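Local coordinates for protein sensory transduction histidine kinase, putative (Borrelia burgdorferi, PDB 5BWJ) that probably senses small molecules in the periplasm through this Venus flytrap sensor domain and signals by histidine autophosphorylation in a two-component relay, at residues Q15-N24 against K160-F169; R87-K95 against K148-C159. All coordinates share one frame; numbering follows the deposited sequence.

Contact 1: residues Q15-N24 against K160-F169. With NO3 (nitrate ion), chain F.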
loop_
_atom_site.group_PDB
_atom_site.type_symbol
_atom_site.label_atom_id
_atom_site.label_comp_id
_atom_site.label_asym_id
_atom_site.label_seq_id
_atom_site.Cartn_x
_atom_site.Cartn_y
_atom_site.Cartn_z
ATOM N N GLN B 15 -4.268 12.633 4.147
ATOM C CA GLN B 15 -3.032 12.007 3.689
ATOM C C GLN B 15 -3.334 10.622 3.132
ATOM O O GLN B 15 -4.301 9.975 3.538
ATOM C CB GLN B 15 -2.015 11.914 4.827
ATOM C CG GLN B 15 -1.663 13.257 5.452
ATOM C CD GLN B 15 -0.558 13.144 6.482
ATOM O OE1 GLN B 15 0.555 12.713 6.171
ATOM N NE2 GLN B 15 -0.861 13.521 7.718
ATOM N N PHE B 16 -2.495 10.177 2.204
ATOM C CA PHE B 16 -2.749 8.958 1.446
ATOM C C PHE B 16 -1.424 8.367 0.974
ATOM O O PHE B 16 -1.017 8.569 -0.168
ATOM C CB PHE B 16 -3.671 9.268 0.257
ATOM C CG PHE B 16 -4.131 8.058 -0.515
ATOM C CD1 PHE B 16 -4.887 8.221 -1.665
ATOM C CD2 PHE B 16 -3.828 6.771 -0.099
ATOM C CE1 PHE B 16 -5.319 7.126 -2.389
ATOM C CE2 PHE B 16 -4.261 5.674 -0.820
ATOM C CZ PHE B 16 -5.007 5.853 -1.967
ATOM N N PHE B 17 -0.750 7.642 1.862
ATOM C CA PHE B 17 0.546 7.056 1.541
ATOM C C PHE B 17 0.388 6.001 0.450
ATOM O O PHE B 17 -0.529 5.186 0.516
ATOM C CB PHE B 17 1.178 6.431 2.789
ATOM C CG PHE B 17 2.585 5.932 2.576
ATOM C CD1 PHE B 17 3.669 6.716 2.936
ATOM C CD2 PHE B 17 2.822 4.684 2.018
ATOM C CE1 PHE B 17 4.963 6.266 2.743
ATOM C CE2 PHE B 17 4.114 4.230 1.822
ATOM C CZ PHE B 17 5.187 5.022 2.187
ATOM N N PRO B 18 1.282 5.996 -0.555
ATOM C CA PRO B 18 2.426 6.875 -0.830
ATOM C C PRO B 18 2.117 7.985 -1.838
ATOM O O PRO B 18 3.039 8.620 -2.348
ATOM C CB PRO B 18 3.452 5.906 -1.410
ATOM C CG PRO B 18 2.606 4.958 -2.206
ATOM C CD PRO B 18 1.289 4.830 -1.460
ATOM N N PHE B 19 0.840 8.204 -2.130
ATOM C CA PHE B 19 0.448 9.192 -3.133
ATOM C C PHE B 19 0.731 10.616 -2.666
ATOM O O PHE B 19 1.251 11.431 -3.425
ATOM C CB PHE B 19 -1.030 9.026 -3.486
ATOM C CG PHE B 19 -1.327 7.743 -4.206
ATOM C CD1 PHE B 19 -1.289 7.687 -5.590
ATOM C CD2 PHE B 19 -1.619 6.588 -3.500
ATOM C CE1 PHE B 19 -1.551 6.507 -6.255
ATOM C CE2 PHE B 19 -1.880 5.404 -4.159
ATOM C CZ PHE B 19 -1.846 5.363 -5.539
ATOM N N TYR B 20 0.391 10.916 -1.418
ATOM C CA TYR B 20 0.772 12.186 -0.818
ATOM C C TYR B 20 0.687 12.090 0.698
ATOM O O TYR B 20 -0.279 11.557 1.244
ATOM C CB TYR B 20 -0.104 13.332 -1.339
ATOM C CG TYR B 20 -1.588 13.121 -1.153
ATOM C CD1 TYR B 20 -2.229 13.549 0.001
ATOM C CD2 TYR B 20 -2.349 12.501 -2.136
ATOM C CE1 TYR B 20 -3.585 13.359 0.175
ATOM C CE2 TYR B 20 -3.705 12.306 -1.971
ATOM C CZ TYR B 20 -4.318 12.736 -0.814
ATOM O OH TYR B 20 -5.668 12.545 -0.650
ATOM N N TYR B 21 1.714 12.599 1.372
ATOM C CA TYR B 21 1.782 12.541 2.827
ATOM C C TYR B 21 2.799 13.545 3.354
ATOM O O TYR B 21 3.701 13.961 2.631
ATOM C CB TYR B 21 2.141 11.129 3.291
ATOM C CG TYR B 21 3.433 10.598 2.710
ATOM C CD1 TYR B 21 3.459 9.997 1.457
ATOM C CD2 TYR B 21 4.624 10.691 3.416
ATOM C CE1 TYR B 21 4.635 9.507 0.924
ATOM C CE2 TYR B 21 5.807 10.204 2.889
ATOM C CZ TYR B 21 5.806 9.613 1.643
ATOM O OH TYR B 21 6.981 9.127 1.117
ATOM N N LYS B 22 2.647 13.925 4.620
ATOM C CA LYS B 22 3.516 14.929 5.228
ATOM C C LYS B 22 4.861 14.347 5.646
ATOM O O LYS B 22 4.926 13.241 6.187
ATOM C CB LYS B 22 2.844 15.555 6.452
ATOM C CG LYS B 22 1.550 16.292 6.164
ATOM C CD LYS B 22 1.014 16.944 7.433
ATOM C CE LYS B 22 -0.374 17.522 7.229
ATOM N NZ LYS B 22 -0.921 18.107 8.485
ATOM N N ASN B 23 5.925 15.106 5.395
ATOM C CA ASN B 23 7.258 14.766 5.883
ATOM C C ASN B 23 7.619 15.622 7.099
ATOM O O ASN B 23 6.780 16.361 7.613
ATOM C CB ASN B 23 8.298 14.937 4.770
ATOM C CG ASN B 23 8.328 16.346 4.198
ATOM O OD1 ASN B 23 7.841 17.298 4.811
ATOM N ND2 ASN B 23 8.913 16.484 3.013
ATOM N N ASN B 24 8.865 15.524 7.554
ATOM C CA ASN B 24 9.311 16.257 8.737
ATOM C C ASN B 24 9.425 17.762 8.509
ATOM O O ASN B 24 9.445 18.540 9.461
ATOM C CB ASN B 24 10.665 15.722 9.212
ATOM C CG ASN B 24 10.573 14.322 9.784
ATOM O OD1 ASN B 24 9.487 13.829 10.090
ATOM N ND2 ASN B 24 11.722 13.675 9.944
ATOM N N LYS B 160 -1.819 1.696 5.577
ATOM C CA LYS B 160 -0.516 2.301 5.314
ATOM C C LYS B 160 -0.381 3.697 5.922
ATOM O O LYS B 160 0.649 4.022 6.510
ATOM C CB LYS B 160 -0.261 2.367 3.805
ATOM C CG LYS B 160 -0.011 1.009 3.166
ATOM C CD LYS B 160 0.144 1.107 1.657
ATOM C CE LYS B 160 0.319 -0.270 1.033
ATOM N NZ LYS B 160 0.319 -0.218 -0.455
ATOM N N THR B 161 -1.420 4.516 5.790
ATOM C CA THR B 161 -1.325 5.929 6.158
ATOM C C THR B 161 -1.302 6.151 7.668
ATOM O O THR B 161 -0.458 6.892 8.178
ATOM C CB THR B 161 -2.491 6.743 5.562
ATOM O OG1 THR B 161 -2.516 6.575 4.141
ATOM C CG2 THR B 161 -2.335 8.232 5.886
ATOM N N LEU B 162 -2.236 5.530 8.382
ATOM C CA LEU B 162 -2.305 5.703 9.828
ATOM C C LEU B 162 -1.043 5.161 10.479
ATOM O O LEU B 162 -0.524 5.736 11.440
ATOM C CB LEU B 162 -3.538 5.005 10.402
ATOM C CG LEU B 162 -4.893 5.528 9.923
ATOM C CD1 LEU B 162 -6.010 4.806 10.653
ATOM C CD2 LEU B 162 -5.013 7.039 10.116
ATOM N N HIS B 163 -0.546 4.058 9.935
ATOM C CA HIS B 163 0.660 3.432 10.444
ATOM C C HIS B 163 1.884 4.302 10.183
ATOM O O HIS B 163 2.756 4.433 11.042
ATOM C CB HIS B 163 0.853 2.059 9.809
ATOM C CG HIS B 163 1.989 1.287 10.396
ATOM N ND1 HIS B 163 1.830 0.437 11.467
ATOM C CD2 HIS B 163 3.303 1.255 10.078
ATOM C CE1 HIS B 163 2.997 -0.097 11.778
ATOM N NE2 HIS B 163 3.908 0.385 10.951
ATOM N N TYR B 164 1.948 4.889 8.991
ATOM C CA TYR B 164 3.059 5.760 8.635
ATOM C C TYR B 164 3.161 6.949 9.587
ATOM O O TYR B 164 4.232 7.234 10.120
ATOM C CB TYR B 164 2.916 6.273 7.201
ATOM C CG TYR B 164 3.778 7.488 6.933
ATOM C CD1 TYR B 164 5.136 7.356 6.675
ATOM C CD2 TYR B 164 3.238 8.767 6.959
ATOM C CE1 TYR B 164 5.933 8.464 6.442
ATOM C CE2 TYR B 164 4.027 9.882 6.726
ATOM C CZ TYR B 164 5.373 9.724 6.469
ATOM O OH TYR B 164 6.163 10.827 6.234
ATOM N N ILE B 165 2.042 7.639 9.787
ATOM C CA ILE B 165 2.020 8.845 10.610
ATOM C C ILE B 165 2.466 8.534 12.034
ATOM O O ILE B 165 3.342 9.207 12.572
ATOM C CB ILE B 165 0.617 9.486 10.636
ATOM C CG1 ILE B 165 0.220 9.933 9.229
ATOM C CG2 ILE B 165 0.588 10.695 11.577
ATOM C CD1 ILE B 165 -1.241 10.300 9.088
ATOM N N ALA B 166 1.864 7.513 12.635
ATOM C CA ALA B 166 2.219 7.105 13.991
ATOM C C ALA B 166 3.698 6.752 14.097
ATOM O O ALA B 166 4.374 7.141 15.048
ATOM C CB ALA B 166 1.373 5.921 14.424
ATOM N N ASN B 167 4.195 6.020 13.105
ATOM C CA ASN B 167 5.545 5.476 13.157
ATOM C C ASN B 167 6.626 6.525 12.903
ATOM O O ASN B 167 7.738 6.410 13.419
ATOM C CB ASN B 167 5.683 4.340 12.140
ATOM C CG ASN B 167 6.922 3.497 12.368
ATOM O OD1 ASN B 167 7.298 3.218 13.505
ATOM N ND2 ASN B 167 7.565 3.086 11.281
ATOM N N ASN B 168 6.296 7.545 12.115
ATOM C CA ASN B 168 7.272 8.554 11.708
ATOM C C ASN B 168 7.181 9.871 12.482
ATOM O O ASN B 168 8.178 10.585 12.604
ATOM C CB ASN B 168 7.126 8.836 10.212
ATOM C CG ASN B 168 7.680 7.713 9.351
ATOM O OD1 ASN B 168 8.816 7.779 8.877
ATOM N ND2 ASN B 168 6.881 6.671 9.149
ATOM N N PHE B 169 5.994 10.195 12.999
ATOM C CA PHE B 169 5.783 11.464 13.701
ATOM C C PHE B 169 5.680 11.307 15.218
ATOM O O PHE B 169 6.032 12.223 15.961
ATOM C CB PHE B 169 4.517 12.158 13.189
ATOM C CG PHE B 169 4.660 12.751 11.818
ATOM C CD1 PHE B 169 5.444 13.873 11.616
ATOM C CD2 PHE B 169 3.998 12.198 10.735
ATOM C CE1 PHE B 169 5.575 14.427 10.358
ATOM C CE2 PHE B 169 4.124 12.748 9.472
ATOM C CZ PHE B 169 4.915 13.867 9.285
HETATM N N NO3 F . 6.455 3.610 7.998
HETATM O O1 NO3 F . 7.618 4.003 8.301
HETATM O O2 NO3 F . 6.075 3.628 6.791
HETATM O O3 NO3 F . 5.672 3.198 8.900
HETATM O O HOH W 1 -5.564 7.365 3.990
#
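Y164, on helix 161-169, reaches across to the 15-24 segment, joining parts of a Venus flytrap sensor domain and completing an aromatic cluster with F17 and Y21. Its CG swings anti to the backbone N (chi1 162°), which sends the ring out from the helix. Past CB, Y164 CD1 lies 3.8 Å from nitrate O2, which is in the ring plane; N167 ND2 and N168 ND2 hold this ion, probably from the crystallisation liquor, by hydrogen bonds. CG and CD1 pass F17 CD1, which sits over one face near the rim; the two planes are 30° apart but slid, so overlap is slight. CE2 and CZ take the edge of Y21, Y21 CD2 being 3.3 Å from Y164 CZ, and a 71° interplanar angle makes this an edge-to-face pair. At the tip, Y164 OH donates to K22 O at 2.7 Å, somewhat tilted from the carbonyl plane. The same carbonyl lies at the edge of the F169 ring.

One turn earlier T161 OG1 accepts from F17 N (3.1 Å), and a water joins it to Q15 O. Q15 OE1 receives a bond from K22 N, straight at the hydrogen but from above the amide carbonyl plane; Q15 NE2 lies 3.5 Å from I165 CD1.

Contact 2: residues R87-K95 against K148-C159; sequences RSISILFFK and KNDKVDYIYGDC
The F93 ring carries I91 CG2 over the centre of one face, while the carbonyl oxygens of D158 and C159 lie at its edge, F93 CZ standing 3.5 Å from C159 O. The Y156 ring has L92 CA in its plane at one edge. The side chains of F94 and Y154 lie side by side, pointing the same way, but their rings are oblique, with 66° between planes; the closest touch is F94 CB to Y154 CD2, 3.6 Å.

These groups flank an antiparallel ladder. I91 pairs with G157 and F93 with I155 through reciprocal backbone bonds, the shortest being F93 N to I155 O at 2.8 Å. L92 pairs with Y156 between them without such bonds. With CG anti to the backbone N (chi1 -169°), L92 carries CD1 to within 3.6 Å of Y154 CB.

Past the corner at G157, S88 OG donates to D158 OD2 at 2.6 Å, nearly along the C-O axis, and also engages N187. The other carboxylate oxygen, OD1, caps T161 N at the start of the next helix. At the far end K95 bends at chi3, and its NZ bonds K148 O (3.0 Å) and forms a weak salt bridge with D150 OD1, gripping the Schellman turn that ends helix 140-148.

Strand 79-94 lies between 154-156 and its other antiparallel neighbours: backbone bonds tie S88 to I185, S90 to Y183, L92 to F177 and F94 to V175. I155 packs against helix 140-148, and Y156 against helix 121-128.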
loop_
_atom_site.group_PDB
_atom_site.type_symbol
_atom_site.label_atom_id
_atom_site.label_comp_id
_atom_site.label_asym_id
_atom_site.label_seq_id
_atom_site.Cartn_x
_atom_site.Cartn_y
_atom_site.Cartn_z
ATOM N N ARG B 87 -5.974 0.680 -3.765
ATOM C CA ARG B 87 -6.689 -0.115 -2.775
ATOM C C ARG B 87 -5.999 -0.046 -1.420
ATOM O O ARG B 87 -4.785 0.140 -1.340
ATOM C CB ARG B 87 -6.788 -1.573 -3.230
ATOM C CG ARG B 87 -7.923 -1.859 -4.196
ATOM C CD ARG B 87 -7.919 -3.321 -4.615
ATOM N NE ARG B 87 -9.228 -3.772 -5.084
ATOM C CZ ARG B 87 -9.642 -3.721 -6.348
ATOM N NH1 ARG B 87 -10.853 -4.164 -6.662
ATOM N NH2 ARG B 87 -8.859 -3.231 -7.302
ATOM N N SER B 88 -6.787 -0.204 -0.362
ATOM C CA SER B 88 -6.265 -0.261 0.997
ATOM C C SER B 88 -6.943 -1.386 1.771
ATOM O O SER B 88 -7.912 -1.984 1.300
ATOM C CB SER B 88 -6.476 1.074 1.715
ATOM O OG SER B 88 -5.811 2.129 1.043
ATOM N N ILE B 89 -6.416 -1.672 2.958
ATOM C CA ILE B 89 -7.021 -2.632 3.867
ATOM C C ILE B 89 -7.386 -1.915 5.159
ATOM O O ILE B 89 -6.573 -1.182 5.722
ATOM C CB ILE B 89 -6.076 -3.818 4.164
ATOM C CG1 ILE B 89 -5.718 -4.539 2.861
ATOM C CG2 ILE B 89 -6.724 -4.783 5.162
ATOM C CD1 ILE B 89 -4.735 -5.695 3.020
ATOM N N SER B 90 -8.619 -2.107 5.616
ATOM C CA SER B 90 -9.057 -1.525 6.876
ATOM C C SER B 90 -8.426 -2.284 8.037
ATOM O O SER B 90 -8.504 -3.510 8.098
ATOM C CB SER B 90 -10.584 -1.553 6.985
ATOM O OG SER B 90 -11.061 -2.881 7.114
ATOM N N ILE B 91 -7.803 -1.551 8.954
ATOM C CA ILE B 91 -7.122 -2.163 10.090
ATOM C C ILE B 91 -7.460 -1.439 11.386
ATOM O O ILE B 91 -7.495 -0.206 11.442
ATOM C CB ILE B 91 -5.585 -2.180 9.877
ATOM C CG1 ILE B 91 -5.219 -3.303 8.900
ATOM C CG2 ILE B 91 -4.838 -2.365 11.210
ATOM C CD1 ILE B 91 -3.731 -3.470 8.640
ATOM N N LEU B 92 -7.728 -2.227 12.422
ATOM C CA LEU B 92 -7.902 -1.701 13.765
ATOM C C LEU B 92 -6.545 -1.690 14.462
ATOM O O LEU B 92 -5.982 -2.749 14.749
ATOM C CB LEU B 92 -8.913 -2.542 14.550
ATOM C CG LEU B 92 -9.381 -1.961 15.885
ATOM C CD1 LEU B 92 -10.226 -0.713 15.668
ATOM C CD2 LEU B 92 -10.158 -3.000 16.676
ATOM N N PHE B 93 -6.017 -0.493 14.706
ATOM C CA PHE B 93 -4.706 -0.328 15.335
ATOM C C PHE B 93 -4.809 -0.051 16.831
ATOM O O PHE B 93 -5.807 0.488 17.304
ATOM C CB PHE B 93 -3.937 0.822 14.681
ATOM C CG PHE B 93 -3.404 0.509 13.315
ATOM C CD1 PHE B 93 -2.325 -0.344 13.155
ATOM C CD2 PHE B 93 -3.960 1.097 12.192
ATOM C CE1 PHE B 93 -1.826 -0.621 11.899
ATOM C CE2 PHE B 93 -3.463 0.824 10.934
ATOM C CZ PHE B 93 -2.394 -0.035 10.788
ATOM N N PHE B 94 -3.760 -0.408 17.567
ATOM C CA PHE B 94 -3.631 -0.016 18.969
ATOM C C PHE B 94 -2.155 0.050 19.348
ATOM O O PHE B 94 -1.294 -0.404 18.596
ATOM C CB PHE B 94 -4.387 -0.981 19.886
ATOM C CG PHE B 94 -3.882 -2.396 19.841
ATOM C CD1 PHE B 94 -4.356 -3.285 18.891
ATOM C CD2 PHE B 94 -2.945 -2.842 20.759
ATOM C CE1 PHE B 94 -3.897 -4.588 18.850
ATOM C CE2 PHE B 94 -2.482 -4.144 20.723
ATOM C CZ PHE B 94 -2.960 -5.018 19.768
ATOM N N LYS B 95 -1.871 0.627 20.510
ATOM C CA LYS B 95 -0.497 0.860 20.941
ATOM C C LYS B 95 0.101 -0.339 21.672
ATOM O O LYS B 95 -0.622 -1.192 22.186
ATOM C CB LYS B 95 -0.432 2.091 21.850
ATOM C CG LYS B 95 -0.685 3.409 21.136
ATOM C CD LYS B 95 -0.977 4.537 22.121
ATOM C CE LYS B 95 0.154 4.728 23.126
ATOM N NZ LYS B 95 -0.105 5.872 24.043
ATOM N N LYS B 148 -2.362 8.196 20.557
ATOM C CA LYS B 148 -1.119 8.492 21.261
ATOM C C LYS B 148 -1.390 9.090 22.637
ATOM O O LYS B 148 -0.719 8.755 23.613
ATOM C CB LYS B 148 -0.260 9.453 20.434
ATOM C CG LYS B 148 1.092 9.793 21.053
ATOM C CD LYS B 148 1.994 8.572 21.135
ATOM C CE LYS B 148 3.384 8.939 21.631
ATOM N NZ LYS B 148 4.300 7.764 21.652
ATOM N N ASN B 149 -2.381 9.976 22.706
ATOM C CA ASN B 149 -2.713 10.670 23.947
ATOM C C ASN B 149 -3.774 9.933 24.762
ATOM O O ASN B 149 -4.366 10.500 25.679
ATOM C CB ASN B 149 -3.185 12.092 23.640
ATOM C CG ASN B 149 -2.112 12.931 22.974
ATOM O OD1 ASN B 149 -0.920 12.745 23.218
ATOM N ND2 ASN B 149 -2.532 13.865 22.126
ATOM N N ASP B 150 -4.011 8.673 24.414
ATOM C CA ASP B 150 -4.908 7.804 25.175
ATOM C C ASP B 150 -6.331 8.358 25.264
ATOM O O ASP B 150 -7.043 8.105 26.235
ATOM C CB ASP B 150 -4.350 7.574 26.582
ATOM C CG ASP B 150 -2.986 6.909 26.566
ATOM O OD1 ASP B 150 -2.830 5.885 25.869
ATOM O OD2 ASP B 150 -2.069 7.415 27.247
ATOM N N LYS B 151 -6.741 9.113 24.250
ATOM C CA LYS B 151 -8.122 9.576 24.160
ATOM C C LYS B 151 -9.009 8.434 23.669
ATOM O O LYS B 151 -10.185 8.347 24.027
ATOM C CB LYS B 151 -8.233 10.782 23.225
ATOM N N VAL B 152 -8.427 7.561 22.848
ATOM C CA VAL B 152 -9.100 6.356 22.375
ATOM C C VAL B 152 -8.198 5.146 22.581
ATOM O O VAL B 152 -6.982 5.284 22.718
ATOM C CB VAL B 152 -9.482 6.459 20.882
ATOM C CG1 VAL B 152 -10.500 7.569 20.668
ATOM C CG2 VAL B 152 -8.246 6.694 20.024
ATOM N N ASP B 153 -8.801 3.961 22.604
ATOM C CA ASP B 153 -8.060 2.717 22.782
ATOM C C ASP B 153 -7.639 2.136 21.436
ATOM O O ASP B 153 -6.567 1.539 21.315
ATOM C CB ASP B 153 -8.905 1.697 23.550
ATOM C CG ASP B 153 -9.243 2.159 24.954
ATOM O OD1 ASP B 153 -8.351 2.707 25.633
ATOM O OD2 ASP B 153 -10.403 1.976 25.379
ATOM N N TYR B 154 -8.493 2.313 20.433
ATOM C CA TYR B 154 -8.242 1.788 19.094
ATOM C C TYR B 154 -8.568 2.830 18.030
ATOM O O TYR B 154 -9.442 3.674 18.229
ATOM C CB TYR B 154 -9.072 0.526 18.850
ATOM C CG TYR B 154 -8.864 -0.558 19.882
ATOM C CD1 TYR B 154 -9.591 -0.568 21.066
ATOM C CD2 TYR B 154 -7.944 -1.576 19.671
ATOM C CE1 TYR B 154 -9.403 -1.558 22.011
ATOM C CE2 TYR B 154 -7.750 -2.569 20.610
ATOM C CZ TYR B 154 -8.481 -2.556 21.778
ATOM O OH TYR B 154 -8.289 -3.545 22.714
ATOM N N ILE B 155 -7.862 2.768 16.905
ATOM C CA ILE B 155 -8.205 3.575 15.739
ATOM C C ILE B 155 -8.424 2.652 14.545
ATOM O O ILE B 155 -7.788 1.606 14.433
ATOM C CB ILE B 155 -7.121 4.626 15.415
ATOM C CG1 ILE B 155 -5.772 3.950 15.157
ATOM C CG2 ILE B 155 -7.028 5.640 16.552
ATOM C CD1 ILE B 155 -4.659 4.904 14.758
ATOM N N TYR B 156 -9.334 3.053 13.664
ATOM C CA TYR B 156 -9.746 2.232 12.536
ATOM C C TYR B 156 -9.627 3.020 11.236
ATOM O O TYR B 156 -10.210 4.093 11.103
ATOM C CB TYR B 156 -11.183 1.752 12.748
ATOM C CG TYR B 156 -11.637 0.673 11.796
ATOM C CD1 TYR B 156 -11.027 -0.573 11.787
ATOM C CD2 TYR B 156 -12.692 0.893 10.921
ATOM C CE1 TYR B 156 -11.445 -1.567 10.923
ATOM C CE2 TYR B 156 -13.119 -0.097 10.054
ATOM C CZ TYR B 156 -12.491 -1.323 10.060
ATOM O OH TYR B 156 -12.910 -2.311 9.200
ATOM N N GLY B 157 -8.865 2.494 10.283
ATOM C CA GLY B 157 -8.677 3.182 9.020
ATOM C C GLY B 157 -7.618 2.581 8.115
ATOM O O GLY B 157 -7.339 1.381 8.163
ATOM N N ASP B 158 -7.027 3.440 7.290
ATOM C CA ASP B 158 -6.086 3.024 6.256
ATOM C C ASP B 158 -4.846 2.348 6.839
ATOM O O ASP B 158 -4.201 2.888 7.737
ATOM C CB ASP B 158 -5.673 4.234 5.417
ATOM C CG ASP B 158 -4.808 3.854 4.235
ATOM O OD1 ASP B 158 -3.570 3.833 4.388
ATOM O OD2 ASP B 158 -5.368 3.573 3.154
ATOM N N CYS B 159 -4.511 1.177 6.303
ATOM C CA CYS B 159 -3.417 0.364 6.835
ATOM C C CYS B 159 -2.060 1.048 6.712
ATOM O O CYS B 159 -1.244 0.985 7.632
ATOM C CB CYS B 159 -3.360 -0.996 6.126
ATOM S SG CYS B 159 -3.090 -0.920 4.332
#

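How the contacts relate
Contacts 1 and 2 meet through the chain that runs from strand 154-156 into helix 161-169, their centres about 13 Å apart. L162 CD1 packs 3.5 Å from G157 CA, and H163 ND1 lies 3.8 Å from F93 CE1, which seats the helix of contact 1 against the ladder of contact 2. D158 of contact 2 links that ladder to the helix. Both also touch the second subunit: F17 makes a cation-pi contact with K160 of that subunit, and I91 packs on its P18. E29, seen to bind magnesium in this protein though the metal is absent at it here, lies about 4 Å from Y21 of contact 1, side chain to side chain. Contact 2 is away from E29, but a bound magnesium ion lies about 7 Å from its F94 side chain.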